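Local coordinates for phage-like element PBSX protein XepA (PDB 6I56) that is of uncertain function, appears not to take part in host cell lysis, and is an exported protein of the defective prophage PBSX, at the interface of chains A and B and the interface of chains A and C. Numbering follows the deposited sequence. Chains: chain A/B/C, Phage-like element PBSX protein XepA.

Contact 1: the interface of chains A and B. Residues chain A 165, 167; chain B 171-174.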
loop_
_atom_site.group_PDB
_atom_site.type_symbol
_atom_site.label_atom_id
_atom_site.label_comp_id
_atom_site.label_asym_id
_atom_site.label_seq_id
_atom_site.Cartn_x
_atom_site.Cartn_y
_atom_site.Cartn_z
ATOM N N ASP A 165 9.285 -14.823 -4.974
ATOM C CA ASP A 165 9.753 -15.422 -3.675
ATOM C C ASP A 165 9.742 -14.418 -2.502
ATOM O O ASP A 165 10.760 -14.279 -1.803
ATOM C CB ASP A 165 11.065 -16.226 -3.732
ATOM C CG ASP A 165 12.390 -15.480 -3.892
ATOM O OD1 ASP A 165 12.438 -14.583 -4.711
ATOM O OD2 ASP A 165 13.388 -15.830 -3.212
ATOM N N ARG A 167 9.516 -11.188 -2.570
ATOM C CA ARG A 167 10.205 -9.909 -2.839
ATOM C C ARG A 167 9.355 -9.074 -3.806
ATOM O O ARG A 167 8.797 -9.630 -4.740
ATOM C CB ARG A 167 11.606 -10.195 -3.391
ATOM C CG ARG A 167 12.390 -11.246 -2.617
ATOM C CD ARG A 167 13.784 -11.437 -3.190
ATOM N NE ARG A 167 14.645 -10.302 -2.904
ATOM C CZ ARG A 167 15.334 -10.080 -1.767
ATOM N NH1 ARG A 167 16.053 -8.966 -1.672
ATOM N NH2 ARG A 167 15.338 -10.940 -0.753
ATOM N N GLU B 171 16.260 -3.565 0.032
ATOM C CA GLU B 171 17.327 -4.582 -0.101
ATOM C C GLU B 171 17.073 -5.304 -1.427
ATOM O O GLU B 171 16.095 -6.050 -1.489
ATOM C CB GLU B 171 17.318 -5.568 1.072
ATOM C CG GLU B 171 18.542 -6.480 1.090
ATOM C CD GLU B 171 19.876 -5.771 0.772
ATOM O OE1 GLU B 171 20.404 -6.033 -0.344
ATOM O OE2 GLU B 171 20.407 -4.909 1.595
ATOM N N ALA B 172 17.917 -5.054 -2.429
ATOM C CA ALA B 172 17.887 -5.702 -3.757
ATOM C C ALA B 172 18.722 -6.980 -3.770
ATOM O O ALA B 172 18.562 -7.769 -4.699
ATOM C CB ALA B 172 18.346 -4.728 -4.804
ATOM N N ARG B 173 19.602 -7.212 -2.808
ATOM C CA ARG B 173 20.506 -8.391 -2.898
ATOM C C ARG B 173 19.893 -9.558 -2.112
ATOM O O ARG B 173 19.408 -9.352 -1.007
ATOM C CB ARG B 173 21.936 -8.065 -2.456
ATOM C CG ARG B 173 22.838 -9.301 -2.450
ATOM C CD ARG B 173 24.360 -9.113 -2.647
ATOM N NE ARG B 173 24.703 -8.430 -3.895
ATOM C CZ ARG B 173 24.947 -7.124 -4.027
ATOM N NH1 ARG B 173 24.916 -6.303 -2.990
ATOM N NH2 ARG B 173 25.266 -6.659 -5.218
ATOM N N LYS B 174 19.901 -10.752 -2.669
ATOM C CA LYS B 174 19.568 -11.980 -1.904
ATOM C C LYS B 174 20.762 -12.925 -2.012
ATOM O O LYS B 174 21.485 -12.875 -3.005
ATOM C CB LYS B 174 18.244 -12.600 -2.357
ATOM C CG LYS B 174 18.326 -13.790 -3.289
ATOM C CD LYS B 174 16.946 -14.281 -3.691
ATOM C CE LYS B 174 16.561 -14.005 -5.144
ATOM N NZ LYS B 174 15.171 -13.465 -5.284
#
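Two bent side chains meet across this patch of the deposited A–B interface, which may not be biological: B:Lys174 folds at its outer torsions (chi3 109°, chi4 -135°) to bring its ammonium to A:Asp165, and A:Arg167 turns at chi3 (72°) to lay its guanidinium against the lysine's base. A:Asp165 and B:Lys174 approach tip to tip. NZ of the lysine makes a salt bridge and hydrogen bond of 3.0 Å to the carboxylate oxygen OD1, received on the syn lone pair. OD2 stands farther from the ammonium, at 3.6 Å, so the grip on the carboxylate is uneven. A:Arg167, at the start of strand 167-171, crosses the same lysine obliquely. The methylene CB of B:Lys174 lies over one face of the guanidinium, displaced toward the rim, with CB 3.7 Å from NH2. The aliphatic start of the lysine thus packs on the arginine while its charged end serves the aspartate. NH1 comes within 2.9 Å of the carbonyl O of B:Glu171, but neither N-H is aimed at it, and the pair is not a hydrogen bond. On chain B, the turn after strand 167-171 is braced from within, since the carboxylate of B:Glu171 takes the backbone N-H of B:Arg173 and may help fix the loop that faces A:Arg167. That bond runs from N of B:Arg173 to the anti lone pair of OE1 of B:Glu171, at 2.8 Å.

Contact 2: the interface of chains A and C. Residues chain A 173, 278; chain C 197-199, 254, 279.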
loop_
_atom_site.group_PDB
_atom_site.type_symbol
_atom_site.label_atom_id
_atom_site.label_comp_id
_atom_site.label_asym_id
_atom_site.label_seq_id
_atom_site.Cartn_x
_atom_site.Cartn_y
_atom_site.Cartn_z
ATOM N N ARG A 173 15.778 -0.089 -14.247
ATOM C CA ARG A 173 16.448 0.430 -15.470
ATOM C C ARG A 173 15.435 1.190 -16.331
ATOM O O ARG A 173 14.365 0.692 -16.577
ATOM C CB ARG A 173 17.159 -0.679 -16.256
ATOM C CG ARG A 173 17.758 -0.188 -17.572
ATOM C CD ARG A 173 18.885 -1.003 -18.218
ATOM N NE ARG A 173 20.016 -1.322 -17.344
ATOM C CZ ARG A 173 20.159 -2.471 -16.675
ATOM N NH1 ARG A 173 19.273 -3.452 -16.764
ATOM N NH2 ARG A 173 21.217 -2.662 -15.915
ATOM N N VAL A 278 20.683 4.417 -20.998
ATOM C CA VAL A 278 20.056 3.509 -19.996
ATOM C C VAL A 278 20.658 3.748 -18.616
ATOM O O VAL A 278 21.796 4.160 -18.517
ATOM C CB VAL A 278 20.087 2.021 -20.429
ATOM C CG1 VAL A 278 19.639 1.829 -21.867
ATOM C CG2 VAL A 278 21.441 1.359 -20.301
ATOM N N GLY C 197 15.284 -3.075 -21.982
ATOM C CA GLY C 197 15.991 -2.788 -20.723
ATOM C C GLY C 197 16.845 -3.943 -20.172
ATOM O O GLY C 197 17.364 -3.812 -19.053
ATOM N N ALA C 198 17.026 -5.058 -20.877
ATOM C CA ALA C 198 17.964 -6.116 -20.427
ATOM C C ALA C 198 19.395 -5.601 -20.610
ATOM O O ALA C 198 19.606 -4.743 -21.465
ATOM C CB ALA C 198 17.720 -7.392 -21.196
ATOM N N ALA C 199 20.342 -6.119 -19.841
ATOM C CA ALA C 199 21.751 -5.672 -19.853
ATOM C C ALA C 199 22.664 -6.790 -20.339
ATOM O O ALA C 199 23.714 -6.474 -20.908
ATOM C CB ALA C 199 22.145 -5.181 -18.486
ATOM N N LYS C 254 23.525 -3.745 -23.262
ATOM C CA LYS C 254 22.967 -2.470 -22.728
ATOM C C LYS C 254 22.862 -1.461 -23.867
ATOM O O LYS C 254 23.885 -1.211 -24.509
ATOM C CB LYS C 254 23.815 -1.856 -21.608
ATOM C CG LYS C 254 23.669 -2.518 -20.263
ATOM C CD LYS C 254 24.071 -1.649 -19.077
ATOM C CE LYS C 254 25.560 -1.353 -18.961
ATOM N NZ LYS C 254 26.452 -2.406 -19.521
ATOM N N SER C 279 18.388 -8.495 -16.696
ATOM C CA SER C 279 18.324 -7.025 -16.419
ATOM C C SER C 279 19.402 -6.571 -15.420
ATOM O O SER C 279 20.142 -7.434 -15.008
ATOM C CB SER C 279 16.965 -6.664 -15.907
ATOM O OG SER C 279 16.721 -7.373 -14.714
#
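The guanidinium of A:Arg173 carries the methyl CB of C:Ala199 on one face, 3.4 Å above its plane, offset toward the rim and 3.8 Å from CZ, while CA of C:Ser279 lies at its edge, in plane. XepA resembles B. subtilis YqxG/YqdC, and this loop-to-loop patch between two copies brings an arginine from the turn between strands 167-171 and 175-179 of chain A against the loop 197-199 and the C-terminal residue of chain C. The contact belongs to the deposited assembly and may or may not be the biological one. CG of the arginine is anti to the backbone N (chi1 175°), and a bend at chi3 then turns the flat group toward the chain C loop. There NH1 donates a hydrogen bond of 3.0 Å to the carbonyl O of C:Gly197. The donor sits nearly along the C=O axis, at a C=O...N angle of 165°, and the oxygen is tilted 19° out of the guanidinium plane. The methylene CD of the arginine also passes 3.3 Å from the same O of C:Gly197, so the side chain curls around this carbonyl. Beside this group, A:Val278, at the end of strand 271-278, offers CG2 to the aliphatic stem of C:Lys254, with CD of the lysine 4.2 Å away. The lysine bends at chi3 and chi4, and its NZ remains 6.4 Å from NH2 of A:Arg173, a spacing that may moderate repulsion between the like charges.

Contact 1 and contact 2 lie about 18 Å apart, measured between the centres of their C-alpha atoms, and join chain A to two different neighbours. They share the turn after strand 167-171: residue 173 belongs to the chain B side of contact 1 and, in chain A, is the arginine that reaches chain C in contact 2. One short segment can therefore face one copy through its backbone and neighbouring lysine and another through its arginine. The two contacts use different surfaces, and neither interface is an exact two-fold; the deposited assembly holds five copies, though these contacts alone do not show its symmetry.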